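Local coordinates for peptidase M16 inactive domain family protein (Pseudomonas fluorescens, PDB 3GWB) that is of unproven function but is an inactive-domain member of the M16 peptidase family and may have metal-dependent hydrolase activity, at residues 46-57 against 164-175; 258-266 against 302-310. All coordinates share one frame; numbering follows the deposited sequence.

Contact 1 (46-57 against 164-175); sequences SSQDGNAPGVAL and PYAHASDGDAKS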
loop_
_atom_site.group_PDB
_atom_site.type_symbol
_atom_site.label_atom_id
_atom_site.label_comp_id
_atom_site.label_asym_id
_atom_site.label_seq_id
_atom_site.Cartn_x
_atom_site.Cartn_y
_atom_site.Cartn_z
ATOM N N SER A 46 -17.380 0.054 11.840
ATOM C CA SER A 46 -17.730 1.356 12.382
ATOM C C SER A 46 -19.222 1.531 12.657
ATOM O O SER A 46 -19.617 2.385 13.460
ATOM C CB SER A 46 -17.229 2.466 11.450
ATOM O OG SER A 46 -17.791 2.355 10.154
ATOM N N SER A 47 -20.050 0.715 12.014
ATOM C CA SER A 47 -21.492 0.798 12.219
ATOM C C SER A 47 -21.847 0.439 13.666
ATOM O O SER A 47 -22.963 0.687 14.122
ATOM C CB SER A 47 -22.234 -0.132 11.242
ATOM O OG SER A 47 -21.941 -1.503 11.475
ATOM N N GLN A 48 -20.886 -0.136 14.387
ATOM C CA GLN A 48 -21.095 -0.519 15.780
ATOM C C GLN A 48 -20.477 0.509 16.728
ATOM O O GLN A 48 -20.528 0.341 17.944
ATOM C CB GLN A 48 -20.473 -1.892 16.068
ATOM C CG GLN A 48 -21.057 -3.064 15.281
ATOM C CD GLN A 48 -22.564 -3.214 15.443
ATOM O OE1 GLN A 48 -23.128 -2.926 16.501
ATOM N NE2 GLN A 48 -23.219 -3.691 14.393
ATOM N N ASP A 49 -19.899 1.568 16.166
ATOM C CA ASP A 49 -19.255 2.618 16.955
ATOM C C ASP A 49 -20.127 3.223 18.049
ATOM O O ASP A 49 -19.652 3.490 19.152
ATOM C CB ASP A 49 -18.771 3.761 16.053
ATOM C CG ASP A 49 -17.441 3.465 15.384
ATOM O OD1 ASP A 49 -16.769 2.483 15.775
ATOM O OD2 ASP A 49 -17.060 4.231 14.471
ATOM N N GLY A 50 -21.395 3.458 17.741
ATOM C CA GLY A 50 -22.267 4.061 18.727
ATOM C C GLY A 50 -21.853 5.503 18.956
ATOM O O GLY A 50 -21.695 6.271 18.004
ATOM N N ASN A 51 -21.652 5.869 20.218
ATOM C CA ASN A 51 -21.270 7.230 20.578
ATOM C C ASN A 51 -19.760 7.467 20.542
ATOM O O ASN A 51 -19.287 8.521 20.974
ATOM C CB ASN A 51 -21.761 7.551 21.984
ATOM C CG ASN A 51 -20.965 6.823 23.049
ATOM O OD1 ASN A 51 -20.913 5.590 23.071
ATOM N ND2 ASN A 51 -20.329 7.584 23.933
ATOM N N ALA A 52 -19.002 6.494 20.044
ATOM C CA ALA A 52 -17.552 6.643 19.983
ATOM C C ALA A 52 -16.985 6.378 18.587
ATOM O O ALA A 52 -16.246 5.419 18.377
ATOM C CB ALA A 52 -16.892 5.718 21.008
ATOM N N PRO A 53 -17.321 7.239 17.615
ATOM C CA PRO A 53 -16.835 7.087 16.239
ATOM C C PRO A 53 -15.346 6.746 16.206
ATOM O O PRO A 53 -14.534 7.423 16.845
ATOM C CB PRO A 53 -17.132 8.449 15.621
ATOM C CG PRO A 53 -18.401 8.846 16.315
ATOM C CD PRO A 53 -18.121 8.470 17.757
ATOM N N GLY A 54 -14.999 5.687 15.476
ATOM C CA GLY A 54 -13.611 5.270 15.375
ATOM C C GLY A 54 -13.146 4.204 16.363
ATOM O O GLY A 54 -12.046 3.673 16.224
ATOM N N VAL A 55 -13.960 3.871 17.361
ATOM C CA VAL A 55 -13.526 2.876 18.337
ATOM C C VAL A 55 -13.361 1.494 17.693
ATOM O O VAL A 55 -12.459 0.741 18.048
ATOM C CB VAL A 55 -14.499 2.806 19.552
ATOM C CG1 VAL A 55 -15.840 2.207 19.144
ATOM C CG2 VAL A 55 -13.866 1.999 20.671
ATOM N N ALA A 56 -14.207 1.180 16.719
ATOM C CA ALA A 56 -14.126 -0.109 16.044
ATOM C C ALA A 56 -12.813 -0.245 15.287
ATOM O O ALA A 56 -12.126 -1.263 15.374
ATOM C CB ALA A 56 -15.301 -0.274 15.077
ATOM N N LEU A 57 -12.452 0.793 14.550
ATOM C CA LEU A 57 -11.226 0.729 13.780
ATOM C C LEU A 57 -10.007 0.685 14.700
ATOM O O LEU A 57 -9.043 -0.038 14.446
ATOM C CB LEU A 57 -11.158 1.923 12.831
ATOM C CG LEU A 57 -10.340 1.697 11.560
ATOM C CD1 LEU A 57 -11.095 2.262 10.356
ATOM C CD2 LEU A 57 -8.966 2.334 11.714
ATOM N N PRO A 164 -25.839 4.710 10.923
ATOM C CA PRO A 164 -24.486 4.293 11.317
ATOM C C PRO A 164 -23.433 4.235 10.200
ATOM O O PRO A 164 -22.234 4.249 10.487
ATOM C CB PRO A 164 -24.726 2.930 11.968
ATOM C CG PRO A 164 -26.059 3.125 12.619
ATOM C CD PRO A 164 -26.851 3.824 11.530
ATOM N N TYR A 165 -23.862 4.163 8.938
ATOM C CA TYR A 165 -22.908 4.127 7.823
ATOM C C TYR A 165 -22.443 5.521 7.422
ATOM O O TYR A 165 -21.457 5.664 6.702
ATOM C CB TYR A 165 -23.510 3.472 6.573
ATOM C CG TYR A 165 -23.763 1.980 6.645
ATOM C CD1 TYR A 165 -23.160 1.180 7.616
ATOM C CD2 TYR A 165 -24.598 1.367 5.711
ATOM C CE1 TYR A 165 -23.386 -0.204 7.648
ATOM C CE2 TYR A 165 -24.830 0.003 5.730
ATOM C CZ TYR A 165 -24.226 -0.781 6.698
ATOM O OH TYR A 165 -24.476 -2.129 6.703
ATOM N N ALA A 166 -23.152 6.547 7.879
ATOM C CA ALA A 166 -22.814 7.918 7.523
ATOM C C ALA A 166 -21.427 8.410 7.950
ATOM O O ALA A 166 -20.691 8.968 7.139
ATOM C CB ALA A 166 -23.876 8.860 8.073
ATOM N N HIS A 167 -21.069 8.211 9.216
ATOM C CA HIS A 167 -19.790 8.703 9.724
ATOM C C HIS A 167 -18.571 7.917 9.256
ATOM O O HIS A 167 -18.650 6.724 8.973
ATOM C CB HIS A 167 -19.824 8.750 11.253
ATOM C CG HIS A 167 -19.765 7.406 11.898
ATOM N ND1 HIS A 167 -18.584 6.836 12.327
ATOM C CD2 HIS A 167 -20.736 6.497 12.161
ATOM C CE1 HIS A 167 -18.830 5.640 12.823
ATOM N NE2 HIS A 167 -20.126 5.406 12.734
ATOM N N ALA A 168 -17.438 8.608 9.173
ATOM C CA ALA A 168 -16.196 7.992 8.738
ATOM C C ALA A 168 -15.771 6.910 9.721
ATOM O O ALA A 168 -15.836 7.106 10.935
ATOM C CB ALA A 168 -15.107 9.048 8.621
ATOM N N SER A 169 -15.325 5.778 9.185
ATOM C CA SER A 169 -14.888 4.643 9.991
ATOM C C SER A 169 -13.776 4.959 10.983
ATOM O O SER A 169 -13.751 4.409 12.084
ATOM C CB SER A 169 -14.426 3.505 9.082
ATOM O OG SER A 169 -15.499 3.027 8.295
ATOM N N ASP A 170 -12.850 5.830 10.595
ATOM C CA ASP A 170 -11.742 6.186 11.475
ATOM C C ASP A 170 -12.095 7.270 12.492
ATOM O O ASP A 170 -11.224 7.752 13.216
ATOM C CB ASP A 170 -10.532 6.638 10.653
ATOM C CG ASP A 170 -10.893 7.682 9.599
ATOM O OD1 ASP A 170 -11.767 8.536 9.862
ATOM O OD2 ASP A 170 -10.289 7.651 8.507
ATOM N N GLY A 171 -13.367 7.644 12.552
ATOM C CA GLY A 171 -13.780 8.676 13.488
ATOM C C GLY A 171 -13.219 10.021 13.065
ATOM O O GLY A 171 -12.996 10.244 11.877
ATOM N N ASP A 172 -12.993 10.921 14.020
ATOM C CA ASP A 172 -12.443 12.234 13.698
ATOM C C ASP A 172 -11.546 12.778 14.807
ATOM O O ASP A 172 -11.402 12.161 15.861
ATOM C CB ASP A 172 -13.565 13.231 13.407
ATOM C CG ASP A 172 -14.446 13.485 14.611
ATOM O OD1 ASP A 172 -13.904 13.761 15.702
ATOM O OD2 ASP A 172 -15.683 13.420 14.468
ATOM N N ALA A 173 -10.959 13.947 14.565
ATOM C CA ALA A 173 -10.051 14.579 15.523
ATOM C C ALA A 173 -10.646 14.809 16.906
ATOM O O ALA A 173 -9.918 14.843 17.898
ATOM C CB ALA A 173 -9.540 15.907 14.963
ATOM N N LYS A 174 -11.959 14.966 16.985
ATOM C CA LYS A 174 -12.584 15.204 18.280
ATOM C C LYS A 174 -13.008 13.930 18.999
ATOM O O LYS A 174 -13.090 13.906 20.228
ATOM C CB LYS A 174 -13.791 16.135 18.122
ATOM C CG LYS A 174 -13.403 17.555 17.716
ATOM C CD LYS A 174 -14.590 18.518 17.712
ATOM C CE LYS A 174 -15.573 18.211 16.593
ATOM N NZ LYS A 174 -16.615 19.274 16.481
ATOM N N SER A 175 -13.245 12.870 18.234
ATOM C CA SER A 175 -13.695 11.603 18.797
ATOM C C SER A 175 -12.587 10.617 19.183
ATOM O O SER A 175 -12.804 9.741 20.023
ATOM C CB SER A 175 -14.660 10.935 17.809
ATOM O OG SER A 175 -15.313 9.825 18.396
HETATM O O HOH W 1 -19.572 4.184 9.863
HETATM O O HOH W 2 -14.632 2.720 13.898
#
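Ser46, in the 3-10 segment 46-48, and Pro53 and Gly54, in the turn that leads into helix 55-62, dock on the loop joining helices 147-160 and 181-191. In active M16 peptidases the corresponding helix probably carries the zinc-binding HxxEH motif, which helix 55-62 lacks. Two serines meet hydroxyl to hydroxyl: Ser169 OG donates to Ser46 OG at 3.0 Å. Ser46 OG donates a hydrogen bond to water 1, 2.6 Å away, which donates to the backbone oxygens of Pro164 and His167. His167 turns its ring edge to Ser46 O, NE2 3.1 Å away, but the N-H...O angle of 128° makes the bond weak. Water 2 accepts from Leu57 N and lies 2.6 Å from Ser169 O. At the far end, Ser175 OG, anti to its backbone N (chi1 -169°), donates to Pro53 O at 3.0 Å on an in-plane lone pair, beside the proline ring. Backbones come closest at Gly54, whose CA-H points at Ser169 O (3.4 Å). Apolar contact is made at Pro53, Leu57 and Ser47: Leu57 CD1 rests on Ser169 CB at 3.8 Å, and Ser47 CB lies at the edge of the Tyr165 ring, 3.8 Å from CE1; Ser47 OG bonds Lys92 O. Two waters, polar bonds and packing share the joining; Ser46 O and OG, Pro53 O and Ser169 O each meet a partner, fixing the loop at several points.

Contact 2 (258-266 against 302-310); sequences GIDRDDPDY and GFTPMQARG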
loop_
_atom_site.group_PDB
_atom_site.type_symbol
_atom_site.label_atom_id
_atom_site.label_comp_id
_atom_site.label_asym_id
_atom_site.label_seq_id
_atom_site.Cartn_x
_atom_site.Cartn_y
_atom_site.Cartn_z
ATOM N N GLY A 258 -27.684 2.051 -3.002
ATOM C CA GLY A 258 -27.607 0.915 -3.898
ATOM C C GLY A 258 -28.349 -0.256 -3.291
ATOM O O GLY A 258 -29.401 -0.082 -2.676
ATOM N N ILE A 259 -27.799 -1.454 -3.449
ATOM C CA ILE A 259 -28.431 -2.647 -2.906
ATOM C C ILE A 259 -27.672 -3.163 -1.691
ATOM O O ILE A 259 -26.560 -2.716 -1.408
ATOM C CB ILE A 259 -28.456 -3.783 -3.950
ATOM C CG1 ILE A 259 -27.026 -4.070 -4.421
ATOM C CG2 ILE A 259 -29.343 -3.396 -5.125
ATOM C CD1 ILE A 259 -26.860 -5.414 -5.100
ATOM N N ASP A 260 -28.289 -4.087 -0.961
ATOM C CA ASP A 260 -27.622 -4.703 0.175
ATOM C C ASP A 260 -27.004 -5.968 -0.423
ATOM O O ASP A 260 -27.455 -6.448 -1.465
ATOM C CB ASP A 260 -28.602 -5.034 1.312
ATOM C CG ASP A 260 -29.835 -5.764 0.836
ATOM O OD1 ASP A 260 -29.701 -6.710 0.034
ATOM O OD2 ASP A 260 -30.944 -5.393 1.279
ATOM N N ARG A 261 -25.972 -6.492 0.227
ATOM C CA ARG A 261 -25.240 -7.650 -0.271
ATOM C C ARG A 261 -26.018 -8.911 -0.642
ATOM O O ARG A 261 -25.652 -9.599 -1.600
ATOM C CB ARG A 261 -24.125 -8.018 0.712
ATOM C CG ARG A 261 -23.171 -9.088 0.191
ATOM C CD ARG A 261 -22.346 -8.585 -0.987
ATOM N NE ARG A 261 -21.491 -9.620 -1.569
ATOM C CZ ARG A 261 -21.932 -10.632 -2.314
ATOM N NH1 ARG A 261 -23.227 -10.754 -2.573
ATOM N NH2 ARG A 261 -21.076 -11.517 -2.818
ATOM N N ASP A 262 -27.080 -9.233 0.089
ATOM C CA ASP A 262 -27.820 -10.446 -0.234
ATOM C C ASP A 262 -28.993 -10.257 -1.193
ATOM O O ASP A 262 -29.824 -11.157 -1.345
ATOM C CB ASP A 262 -28.314 -11.122 1.045
ATOM C CG ASP A 262 -29.312 -10.274 1.802
ATOM O OD1 ASP A 262 -29.670 -9.181 1.307
ATOM O OD2 ASP A 262 -29.739 -10.709 2.894
ATOM N N ASP A 263 -29.066 -9.095 -1.837
ATOM C CA ASP A 263 -30.142 -8.823 -2.786
ATOM C C ASP A 263 -29.991 -9.783 -3.965
ATOM O O ASP A 263 -28.889 -9.978 -4.478
ATOM C CB ASP A 263 -30.068 -7.377 -3.273
ATOM C CG ASP A 263 -31.316 -6.951 -4.022
ATOM O OD1 ASP A 263 -31.546 -7.448 -5.146
ATOM O OD2 ASP A 263 -32.075 -6.122 -3.477
ATOM N N PRO A 264 -31.101 -10.389 -4.413
ATOM C CA PRO A 264 -31.109 -11.341 -5.530
ATOM C C PRO A 264 -30.581 -10.813 -6.861
ATOM O O PRO A 264 -30.025 -11.575 -7.653
ATOM C CB PRO A 264 -32.575 -11.757 -5.613
ATOM C CG PRO A 264 -33.283 -10.526 -5.192
ATOM C CD PRO A 264 -32.479 -10.089 -3.987
ATOM N N ASP A 265 -30.755 -9.518 -7.112
ATOM C CA ASP A 265 -30.282 -8.918 -8.361
ATOM C C ASP A 265 -28.796 -8.582 -8.348
ATOM O O ASP A 265 -28.305 -7.907 -9.248
ATOM C CB ASP A 265 -31.062 -7.642 -8.680
ATOM C CG ASP A 265 -32.518 -7.909 -8.956
ATOM O OD1 ASP A 265 -32.831 -9.022 -9.434
ATOM O OD2 ASP A 265 -33.343 -7.003 -8.709
ATOM N N TYR A 266 -28.083 -9.051 -7.333
ATOM C CA TYR A 266 -26.658 -8.763 -7.220
ATOM C C TYR A 266 -25.870 -9.051 -8.497
ATOM O O TYR A 266 -25.116 -8.203 -8.973
ATOM C CB TYR A 266 -26.044 -9.560 -6.068
ATOM C CG TYR A 266 -24.589 -9.235 -5.851
ATOM C CD1 TYR A 266 -24.203 -7.996 -5.347
ATOM C CD2 TYR A 266 -23.592 -10.156 -6.175
ATOM C CE1 TYR A 266 -22.861 -7.674 -5.177
ATOM C CE2 TYR A 266 -22.240 -9.845 -6.013
ATOM C CZ TYR A 266 -21.884 -8.603 -5.507
ATOM O OH TYR A 266 -20.554 -8.294 -5.337
ATOM N N GLY A 302 -19.782 2.044 -9.138
ATOM C CA GLY A 302 -19.846 0.773 -8.452
ATOM C C GLY A 302 -20.740 0.733 -7.236
ATOM O O GLY A 302 -21.024 1.756 -6.611
ATOM N N PHE A 303 -21.188 -0.477 -6.921
ATOM C CA PHE A 303 -22.040 -0.751 -5.773
ATOM C C PHE A 303 -21.138 -1.260 -4.655
ATOM O O PHE A 303 -20.182 -1.989 -4.912
ATOM C CB PHE A 303 -23.030 -1.872 -6.089
ATOM C CG PHE A 303 -24.160 -1.476 -6.986
ATOM C CD1 PHE A 303 -25.322 -0.927 -6.457
ATOM C CD2 PHE A 303 -24.080 -1.686 -8.361
ATOM C CE1 PHE A 303 -26.399 -0.599 -7.278
ATOM C CE2 PHE A 303 -25.143 -1.365 -9.192
ATOM C CZ PHE A 303 -26.311 -0.816 -8.649
ATOM N N THR A 304 -21.441 -0.875 -3.422
ATOM C CA THR A 304 -20.699 -1.369 -2.270
ATOM C C THR A 304 -21.781 -1.941 -1.357
ATOM O O THR A 304 -22.152 -1.336 -0.349
ATOM C CB THR A 304 -19.924 -0.254 -1.527
ATOM O OG1 THR A 304 -19.049 0.418 -2.439
ATOM C CG2 THR A 304 -19.079 -0.861 -0.406
ATOM N N PRO A 305 -22.333 -3.106 -1.731
ATOM C CA PRO A 305 -23.384 -3.788 -0.969
ATOM C C PRO A 305 -22.927 -4.140 0.440
ATOM O O PRO A 305 -21.854 -4.716 0.628
ATOM C CB PRO A 305 -23.663 -5.035 -1.804
ATOM C CG PRO A 305 -23.319 -4.601 -3.197
ATOM C CD PRO A 305 -22.038 -3.839 -2.974
HETATM N N MSE A 306 -23.744 -3.797 1.429
HETATM C CA MSE A 306 -23.417 -4.081 2.815
HETATM C C MSE A 306 -24.616 -4.738 3.478
HETATM O O MSE A 306 -25.596 -5.057 2.804
HETATM C CB MSE A 306 -23.048 -2.789 3.537
HETATM C CG MSE A 306 -21.853 -2.074 2.927
HETATM SE SE MSE A 306 -21.318 -0.652 3.905
HETATM C CE MSE A 306 -22.222 0.634 3.136
ATOM N N GLN A 307 -24.536 -4.948 4.792
ATOM C CA GLN A 307 -25.628 -5.579 5.526
ATOM C C GLN A 307 -26.897 -4.805 5.214
ATOM O O GLN A 307 -27.929 -5.389 4.903
ATOM C CB GLN A 307 -25.346 -5.553 7.028
ATOM C CG GLN A 307 -26.243 -6.464 7.849
ATOM C CD GLN A 307 -25.840 -6.489 9.318
ATOM O OE1 GLN A 307 -26.017 -5.506 10.040
ATOM N NE2 GLN A 307 -25.281 -7.616 9.760
ATOM N N ALA A 308 -26.813 -3.485 5.307
ATOM C CA ALA A 308 -27.942 -2.629 4.983
ATOM C C ALA A 308 -27.621 -2.102 3.589
ATOM O O ALA A 308 -26.546 -2.382 3.056
ATOM C CB ALA A 308 -28.048 -1.482 5.977
ATOM N N ARG A 309 -28.535 -1.344 2.994
ATOM C CA ARG A 309 -28.292 -0.816 1.659
ATOM C C ARG A 309 -26.997 -0.022 1.568
ATOM O O ARG A 309 -26.826 1.011 2.230
ATOM C CB ARG A 309 -29.457 0.056 1.200
ATOM C CG ARG A 309 -30.707 -0.732 0.859
ATOM C CD ARG A 309 -31.821 0.195 0.420
ATOM N NE ARG A 309 -31.621 0.727 -0.925
ATOM C CZ ARG A 309 -32.329 1.730 -1.433
ATOM N NH1 ARG A 309 -33.271 2.308 -0.701
ATOM N NH2 ARG A 309 -32.112 2.149 -2.673
ATOM N N GLY A 310 -26.080 -0.526 0.750
ATOM C CA GLY A 310 -24.810 0.140 0.557
ATOM C C GLY A 310 -24.995 1.175 -0.530
ATOM O O GLY A 310 -26.034 1.201 -1.181
#
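Gly258, Pro305 and Ile259 bury more surface than any other residues. Gly258 is held at both backbone polar atoms: its N donates to Gly310 O at 2.6 Å, and its O receives Arg309 NE at 2.9 Å. The second bond is nearly straight, runs close to the axis of the carbonyl and lies in the guanidinium plane. A bend at chi3 (74°) turns the arginine head to this oxygen, and its NH1 forms a salt bridge with Glu235. The CA of Gly258 sits at the rim of the Phe303 ring, 3.9 Å from CD1. Ile259 O takes Gly310 N at 3.1 Å from above its carbonyl plane and also meets the CA-H of Pro305. The Pro305 ring runs alongside the Ile259 side chain, CG to CG1 3.9 Å, and its CG touches the edge of the Tyr266 ring at CE1, 3.7 Å off; Ile259 CD1 meets that ring edge too. Farther along the ring, Pro305 CB lies 3.4 Å from Arg261 N, an amide that bonds Met306 O (selenomethionine). Three backbone bonds and one from Arg309 thus tie the loop past strand 249-257 to that before strand 311-319, and both polar backbone atoms of buried Gly258 are satisfied.

In the fold
Both contacts are partly buried loop junctions, contact 2 nearer the middle of the chain (about 12 Å from its centre, against about 16 Å for contact 1). They hold different elements: 46-57 and 164-175 join loops around helices 55-62, 147-160 and 181-191, whereas 258-266 and 302-310 lie at the ends of strands in the sheet that contains 249-257, 311-319 and 299-303. The chemistry differs: serine hydroxyls and water bind the first; backbone amides, an arginine side chain and an apolar patch round Pro305 the second. Though their centres are about 21 Å apart, they touch, for Tyr165 OH of contact 1 probably hydrogen-bonds Ala308 N of contact 2 and packs on Met306.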